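Local structure of D-aminopeptidase (Bacillus subtilis, 1HI9) at residues K2-V7 with D93-A98; N137-G142 with K209-P214. The protein cleaves N-terminal residues from peptides that contain D-amino acids, as a zinc-dependent aminopeptidase whose ten subunits enclose the active sites in a central chamber. All blocks are in the same frame, centred on the assembly; numbering follows the deposited sequence.

Contact 1: residues K2-V7 with D93-A98; sequences KLYMSV and DTFRGA
In both Lys2 and Phe95, CG lies beside the backbone N, anti to the carbonyl carbon (chi1 -65° and -74°); the lysine chain then bends at chi3, which sets CE over one face of the phenyl ring. CE sits 4.0 Å from the Phe95 ring centroid in a CH-pi contact, and NZ makes an off-centre cation-pi contact with the same ring. The ammonium group also reaches the loop: Lys2 NZ donates to Thr94 OG1 at 2.8 Å, a hydroxyl also hydrogen-bonded to Asp92 OD1. The opposite face of Phe95 receives the edge of Tyr4 in a T-shaped pair, centroids 5.7 Å apart and planes at 82°, so the ring is sandwiched between an aliphatic-cationic chain and a second aromatic. Tyr4 OH is hydrogen-bonded to Glu89 O. An alanine in place of Lys2 would probably leave that face of Phe95 without the CE and NZ contacts, and Thr94 OG1 without its ammonium donor. Two backbone bonds join the segments: Arg96 N donates to Lys2 O at 2.8 Å, and Tyr4 N to Gly97 O at 3.0 Å. Leu3 CD2 approaches that same Gly97 O, and Ala98 CA makes a CA-H...O contact with Tyr4 O at 3.3 Å. Strand 2-7, with 53-58 on its other side, thus pairs in parallel with strand 97-103, Tyr4 opposite Ala98, the neighbour relation at the middle of a largely parallel sheet whose strand 2-7 leads directly to the zinc ligand Asp8.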
ATOM      1  N   LYS A   2      46.059   4.860 -22.766  1.00 58.25           N
ATOM      2  CA  LYS A   2      44.787   5.002 -22.061  1.00 56.38           C
ATOM      3  C   LYS A   2      43.608   4.523 -22.902  1.00 54.54           C
ATOM      4  O   LYS A   2      43.459   4.904 -24.063  1.00 53.00           O
ATOM      5  CB  LYS A   2      44.557   6.462 -21.661  1.00 56.73           C
ATOM      6  CG  LYS A   2      45.549   6.986 -20.645  1.00 56.30           C
ATOM      7  CD  LYS A   2      45.411   8.486 -20.433  1.00 56.99           C
ATOM      8  CE  LYS A   2      44.115   8.866 -19.744  1.00 56.08           C
ATOM      9  NZ  LYS A   2      44.077  10.333 -19.504  1.00 55.74           N
ATOM     10  N   LEU A   3      42.773   3.683 -22.304  1.00 53.03           N
ATOM     11  CA  LEU A   3      41.604   3.162 -22.984  1.00 50.84           C
ATOM     12  C   LEU A   3      40.335   3.615 -22.251  1.00 49.10           C
ATOM     13  O   LEU A   3      40.251   3.545 -21.023  1.00 47.31           O
ATOM     14  CB  LEU A   3      41.691   1.634 -23.046  1.00 50.86           C
ATOM     15  CG  LEU A   3      40.651   0.811 -23.820  1.00 51.38           C
ATOM     16  CD1 LEU A   3      39.460   0.567 -22.943  1.00 52.62           C
ATOM     17  CD2 LEU A   3      40.251   1.517 -25.105  1.00 51.41           C
ATOM     18  N   TYR A   4      39.364   4.109 -23.014  1.00 47.76           N
ATOM     19  CA  TYR A   4      38.097   4.574 -22.458  1.00 45.35           C
ATOM     20  C   TYR A   4      37.005   3.537 -22.664  1.00 44.64           C
ATOM     21  O   TYR A   4      36.848   2.999 -23.763  1.00 43.30           O
ATOM     22  CB  TYR A   4      37.647   5.862 -23.132  1.00 45.11           C
ATOM     23  CG  TYR A   4      36.359   6.417 -22.553  1.00 45.13           C
ATOM     24  CD1 TYR A   4      36.370   7.162 -21.366  1.00 43.74           C
ATOM     25  CD2 TYR A   4      35.131   6.186 -23.178  1.00 43.26           C
ATOM     26  CE1 TYR A   4      35.188   7.667 -20.817  1.00 41.77           C
ATOM     27  CE2 TYR A   4      33.944   6.684 -22.637  1.00 42.58           C
ATOM     28  CZ  TYR A   4      33.980   7.425 -21.461  1.00 42.17           C
ATOM     29  OH  TYR A   4      32.817   7.953 -20.943  1.00 40.32           O
ATOM     30  N   MET A   5      36.228   3.284 -21.615  1.00 43.40           N
ATOM     31  CA  MET A   5      35.142   2.313 -21.690  1.00 42.24           C
ATOM     32  C   MET A   5      33.790   2.886 -21.284  1.00 40.97           C
ATOM     33  O   MET A   5      33.647   3.501 -20.232  1.00 40.89           O
ATOM     34  CB  MET A   5      35.442   1.099 -20.811  1.00 42.95           C
ATOM     35  CG  MET A   5      36.235   0.008 -21.495  1.00 45.57           C
ATOM     36  SD  MET A   5      36.485  -1.442 -20.441  1.00 45.22           S
ATOM     37  CE  MET A   5      34.834  -2.069 -20.300  1.00 45.03           C
ATOM     38  N   SER A   6      32.799   2.686 -22.142  1.00 40.16           N
ATOM     39  CA  SER A   6      31.443   3.131 -21.871  1.00 37.02           C
ATOM     40  C   SER A   6      30.653   1.844 -21.762  1.00 36.87           C
ATOM     41  O   SER A   6      30.584   1.074 -22.722  1.00 37.29           O
ATOM     42  CB  SER A   6      30.901   3.976 -23.017  1.00 35.98           C
ATOM     43  OG  SER A   6      29.542   4.307 -22.791  1.00 34.98           O
ATOM     44  N   VAL A   7      30.067   1.599 -20.593  1.00 35.72           N
ATOM     45  CA  VAL A   7      29.308   0.373 -20.394  1.00 35.48           C
ATOM     46  C   VAL A   7      27.814   0.584 -20.166  1.00 36.38           C
ATOM     47  O   VAL A   7      27.406   1.201 -19.181  1.00 36.11           O
ATOM     48  CB  VAL A   7      29.856  -0.442 -19.197  1.00 34.98           C
ATOM     49  CG1 VAL A   7      29.248  -1.839 -19.204  1.00 32.75           C
ATOM     50  CG2 VAL A   7      31.373  -0.515 -19.262  1.00 33.25           C
ATOM     51  N   ASP A  93      40.855  13.890 -25.525  1.00 52.66           N
ATOM     52  CA  ASP A  93      41.820  13.557 -26.574  1.00 54.47           C
ATOM     53  C   ASP A  93      43.073  12.826 -26.101  1.00 52.84           C
ATOM     54  O   ASP A  93      43.969  12.548 -26.891  1.00 53.14           O
ATOM     55  CB  ASP A  93      42.222  14.827 -27.344  1.00 57.00           C
ATOM     56  CG  ASP A  93      43.019  15.811 -26.496  1.00 60.16           C
ATOM     57  OD1 ASP A  93      43.277  16.932 -26.987  1.00 62.35           O
ATOM     58  OD2 ASP A  93      43.392  15.469 -25.349  1.00 61.63           O
ATOM     59  N   THR A  94      43.135  12.505 -24.818  1.00 52.69           N
ATOM     60  CA  THR A  94      44.299  11.813 -24.284  1.00 52.52           C
ATOM     61  C   THR A  94      44.125  10.294 -24.315  1.00 52.38           C
ATOM     62  O   THR A  94      44.984   9.561 -23.834  1.00 52.55           O
ATOM     63  CB  THR A  94      44.580  12.237 -22.833  1.00 52.58           C
ATOM     64  OG1 THR A  94      43.635  11.605 -21.960  1.00 53.05           O
ATOM     65  CG2 THR A  94      44.455  13.750 -22.695  1.00 51.61           C
ATOM     66  N   PHE A  95      43.011   9.824 -24.866  1.00 51.76           N
ATOM     67  CA  PHE A  95      42.764   8.396 -24.943  1.00 51.17           C
ATOM     68  C   PHE A  95      43.132   7.821 -26.309  1.00 51.87           C
ATOM     69  O   PHE A  95      42.898   8.444 -27.352  1.00 50.62           O
ATOM     70  CB  PHE A  95      41.296   8.076 -24.616  1.00 50.64           C
ATOM     71  CG  PHE A  95      40.958   8.198 -23.157  1.00 49.86           C
ATOM     72  CD1 PHE A  95      40.664   9.442 -22.598  1.00 50.13           C
ATOM     73  CD2 PHE A  95      40.978   7.080 -22.331  1.00 48.71           C
ATOM     74  CE1 PHE A  95      40.394   9.572 -21.233  1.00 48.37           C
ATOM     75  CE2 PHE A  95      40.711   7.195 -20.964  1.00 48.55           C
ATOM     76  CZ  PHE A  95      40.419   8.447 -20.415  1.00 48.34           C
ATOM     77  N   ARG A  96      43.720   6.629 -26.281  1.00 51.53           N
ATOM     78  CA  ARG A  96      44.150   5.928 -27.482  1.00 52.93           C
ATOM     79  C   ARG A  96      42.935   5.393 -28.236  1.00 52.29           C
ATOM     80  O   ARG A  96      42.942   5.309 -29.464  1.00 52.70           O
ATOM     81  CB  ARG A  96      45.091   4.774 -27.087  1.00 55.12           C
ATOM     82  CG  ARG A  96      45.559   3.830 -28.218  1.00 58.40           C
ATOM     83  CD  ARG A  96      46.591   4.421 -29.198  1.00 61.09           C
ATOM     84  NE  ARG A  96      45.952   5.060 -30.323  1.00 64.11           N
ATOM     85  CZ  ARG A  96      45.911   4.697 -31.603  1.00 65.28           C
ATOM     86  NH1 ARG A  96      45.226   5.490 -32.402  1.00 65.80           N
ATOM     87  NH2 ARG A  96      46.520   3.628 -32.107  1.00 66.93           N
ATOM     88  N   GLY A  97      41.888   5.040 -27.500  1.00 50.94           N
ATOM     89  CA  GLY A  97      40.700   4.515 -28.139  1.00 49.56           C
ATOM     90  C   GLY A  97      39.558   4.328 -27.165  1.00 48.74           C
ATOM     91  O   GLY A  97      39.731   4.445 -25.947  1.00 48.93           O
ATOM     92  N   ALA A  98      38.386   4.033 -27.710  1.00 47.00           N
ATOM     93  CA  ALA A  98      37.204   3.829 -26.901  1.00 46.29           C
ATOM     94  C   ALA A  98      36.622   2.449 -27.142  1.00 45.30           C
ATOM     95  O   ALA A  98      36.752   1.894 -28.232  1.00 44.22           O
ATOM     96  CB  ALA A  98      36.167   4.899 -27.212  1.00 46.30           C
TER

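Contact 2: residues N137-G142 with K209-P214; sequences NAYVAG and KPLTPP
Leu211 and Tyr139 cross obliquely, the two methyls of the leucine meeting the phenol ring differently. CD1 lies over one face, 4.0 Å from the Tyr139 ring centroid and offset toward the rim, a CH-pi contact 20° off the ring normal. CD2 presses closest to one ring atom, standing 3.3 Å from Tyr139 CE2. The same CD1 also touches Ala138 CB at 3.6 Å, so the leucine bridges two successive helix residues. Pro213 runs past Tyr139 in the opposite direction: its CB comes within 3.7 Å of Tyr139 CD2, oblique to the ring, while its CG rests 3.6 Å from Tyr139 O. Near the ring plane, at the edge, lies Thr212 O. One turn along the helix Gly142 brings bare backbone against the loop; its CA points a hydrogen almost straight at Leu211 O (CA to O 3.4 Å, 171° at the hydrogen), and a side chain at this position would run into that oxygen. No conventional hydrogen bond crosses between the segments, so the joint rests on apolar packing and this CA-H...O contact. Met254 of helix 254-268 touches both Tyr139 and Pro213, continuing the apolar cluster. The arrangement is that of an extended, proline-rich connection, with an inverse gamma turn centred on Leu211, laid across a helix: it packs the loop leading to strand 218-223 against helix 133-143, whose first residue, Glu133, is a zinc ligand.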
ATOM      1  N   ASN A 137      27.606   8.759 -29.388  1.00 36.76           N
ATOM      2  CA  ASN A 137      28.800   8.607 -28.567  1.00 36.92           C
ATOM      3  C   ASN A 137      30.060   8.490 -29.435  1.00 37.71           C
ATOM      4  O   ASN A 137      31.134   8.982 -29.064  1.00 36.09           O
ATOM      5  CB  ASN A 137      28.675   7.399 -27.629  1.00 37.01           C
ATOM      6  CG  ASN A 137      27.473   7.504 -26.689  1.00 36.34           C
ATOM      7  OD1 ASN A 137      26.928   8.588 -26.467  1.00 38.15           O
ATOM      8  ND2 ASN A 137      27.069   6.381 -26.130  1.00 33.81           N
ATOM      9  N   ALA A 138      29.918   7.868 -30.604  1.00 36.07           N
ATOM     10  CA  ALA A 138      31.046   7.719 -31.508  1.00 35.62           C
ATOM     11  C   ALA A 138      31.442   9.097 -32.021  1.00 35.88           C
ATOM     12  O   ALA A 138      32.628   9.421 -32.113  1.00 34.42           O
ATOM     13  CB  ALA A 138      30.679   6.795 -32.669  1.00 35.06           C
ATOM     14  N   TYR A 139      30.442   9.920 -32.335  1.00 37.07           N
ATOM     15  CA  TYR A 139      30.702  11.268 -32.825  1.00 36.31           C
ATOM     16  C   TYR A 139      31.403  12.119 -31.772  1.00 37.63           C
ATOM     17  O   TYR A 139      32.276  12.925 -32.106  1.00 37.34           O
ATOM     18  CB  TYR A 139      29.401  11.946 -33.256  1.00 36.82           C
ATOM     19  CG  TYR A 139      29.014  11.680 -34.692  1.00 37.82           C
ATOM     20  CD1 TYR A 139      27.695  11.397 -35.034  1.00 37.28           C
ATOM     21  CD2 TYR A 139      29.965  11.717 -35.711  1.00 38.65           C
ATOM     22  CE1 TYR A 139      27.328  11.151 -36.351  1.00 37.26           C
ATOM     23  CE2 TYR A 139      29.610  11.476 -37.037  1.00 38.06           C
ATOM     24  CZ  TYR A 139      28.285  11.191 -37.349  1.00 38.40           C
ATOM     25  OH  TYR A 139      27.913  10.954 -38.657  1.00 37.79           O
ATOM     26  N   VAL A 140      31.026  11.960 -30.502  1.00 37.27           N
ATOM     27  CA  VAL A 140      31.679  12.736 -29.452  1.00 36.68           C
ATOM     28  C   VAL A 140      33.116  12.240 -29.330  1.00 36.49           C
ATOM     29  O   VAL A 140      34.020  13.015 -29.068  1.00 37.89           O
ATOM     30  CB  VAL A 140      30.962  12.595 -28.090  1.00 36.96           C
ATOM     31  CG1 VAL A 140      31.775  13.299 -27.007  1.00 34.11           C
ATOM     32  CG2 VAL A 140      29.566  13.197 -28.177  1.00 34.82           C
ATOM     33  N   ALA A 141      33.316  10.945 -29.525  1.00 36.23           N
ATOM     34  CA  ALA A 141      34.650  10.381 -29.463  1.00 37.79           C
ATOM     35  C   ALA A 141      35.454  10.993 -30.613  1.00 41.25           C
ATOM     36  O   ALA A 141      36.634  11.319 -30.460  1.00 41.60           O
ATOM     37  CB  ALA A 141      34.590   8.865 -29.611  1.00 36.88           C
ATOM     38  N   GLY A 142      34.796  11.154 -31.761  1.00 40.92           N
ATOM     39  CA  GLY A 142      35.442  11.723 -32.927  1.00 42.07           C
ATOM     40  C   GLY A 142      35.909  13.147 -32.696  1.00 42.99           C
ATOM     41  O   GLY A 142      36.969  13.547 -33.172  1.00 42.70           O
ATOM     42  N   LYS A 209      39.514   4.562 -37.716  1.00 55.23           N
ATOM     43  CA  LYS A 209      39.627   6.010 -37.638  1.00 55.58           C
ATOM     44  C   LYS A 209      38.492   6.643 -36.855  1.00 54.49           C
ATOM     45  O   LYS A 209      37.386   6.109 -36.800  1.00 54.45           O
ATOM     46  CB  LYS A 209      39.677   6.623 -39.041  1.00 57.77           C
ATOM     47  CG  LYS A 209      41.010   6.472 -39.756  1.00 60.73           C
ATOM     48  CD  LYS A 209      41.036   7.336 -41.003  1.00 64.00           C
ATOM     49  CE  LYS A 209      42.421   7.372 -41.639  1.00 67.15           C
ATOM     50  NZ  LYS A 209      42.512   8.360 -42.777  1.00 67.77           N
ATOM     51  N   PRO A 210      38.757   7.797 -36.232  1.00 53.51           N
ATOM     52  CA  PRO A 210      37.755   8.516 -35.444  1.00 52.71           C
ATOM     53  C   PRO A 210      36.581   8.930 -36.320  1.00 52.16           C
ATOM     54  O   PRO A 210      36.764   9.294 -37.478  1.00 51.45           O
ATOM     55  CB  PRO A 210      38.530   9.725 -34.917  1.00 52.65           C
ATOM     56  CG  PRO A 210      39.930   9.204 -34.801  1.00 53.17           C
ATOM     57  CD  PRO A 210      40.079   8.433 -36.095  1.00 53.76           C
ATOM     58  N   LEU A 211      35.375   8.857 -35.765  1.00 51.19           N
ATOM     59  CA  LEU A 211      34.182   9.237 -36.498  1.00 49.76           C
ATOM     60  C   LEU A 211      34.052  10.756 -36.401  1.00 49.80           C
ATOM     61  O   LEU A 211      33.302  11.278 -35.572  1.00 49.46           O
ATOM     62  CB  LEU A 211      32.950   8.574 -35.883  1.00 50.23           C
ATOM     63  CG  LEU A 211      31.866   8.076 -36.841  1.00 51.95           C
ATOM     64  CD1 LEU A 211      30.565   7.914 -36.066  1.00 52.76           C
ATOM     65  CD2 LEU A 211      31.670   9.043 -37.982  1.00 52.18           C
ATOM     66  N   THR A 212      34.790  11.461 -37.248  1.00 49.04           N
ATOM     67  CA  THR A 212      34.778  12.914 -37.236  1.00 48.16           C
ATOM     68  C   THR A 212      33.393  13.495 -37.492  1.00 48.46           C
ATOM     69  O   THR A 212      32.742  13.173 -38.493  1.00 47.86           O
ATOM     70  CB  THR A 212      35.765  13.474 -38.277  1.00 48.82           C
ATOM     71  OG1 THR A 212      37.060  12.906 -38.046  1.00 48.46           O
ATOM     72  CG2 THR A 212      35.850  14.997 -38.173  1.00 48.07           C
ATOM     73  N   PRO A 213      32.915  14.351 -36.575  1.00 47.49           N
ATOM     74  CA  PRO A 213      31.601  14.972 -36.714  1.00 47.61           C
ATOM     75  C   PRO A 213      31.701  16.308 -37.433  1.00 48.10           C
ATOM     76  O   PRO A 213      32.770  16.907 -37.498  1.00 48.16           O
ATOM     77  CB  PRO A 213      31.167  15.145 -35.268  1.00 47.53           C
ATOM     78  CG  PRO A 213      32.460  15.556 -34.624  1.00 46.82           C
ATOM     79  CD  PRO A 213      33.452  14.575 -35.219  1.00 46.62           C
ATOM     80  N   PRO A 214      30.583  16.790 -37.989  1.00 49.22           N
ATOM     81  CA  PRO A 214      30.561  18.072 -38.698  1.00 49.73           C
ATOM     82  C   PRO A 214      30.985  19.195 -37.750  1.00 51.42           C
ATOM     83  O   PRO A 214      30.879  19.053 -36.533  1.00 50.41           O
ATOM     84  CB  PRO A 214      29.097  18.215 -39.106  1.00 50.18           C
ATOM     85  CG  PRO A 214      28.644  16.794 -39.262  1.00 49.84           C
ATOM     86  CD  PRO A 214      29.279  16.112 -38.077  1.00 48.34           C
TER

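How the contacts relate
From the N terminus, strand 2-7 runs at once into contact 1, which closes when the chain returns as 93-98 after helix 28-48 and strands 53-58 and 76-80. The chain then continues through strand 97-103 and the hairpin of strands 121-126 and 129-131 into helix 133-143, where contact 2 opens; it closes at 209-214, after strands 148-152, 169-176 and 181-184 and helix 187-203. The two loops follow in series, neither nested nor crossed. Contact 1 joins neighbouring strands inside the mixed sheet, whereas contact 2 ties a helix to the connection entering the antiparallel sheet. Their centres lie about 13 Å apart and their nearest atoms about 5 Å, so the two contacts do not touch.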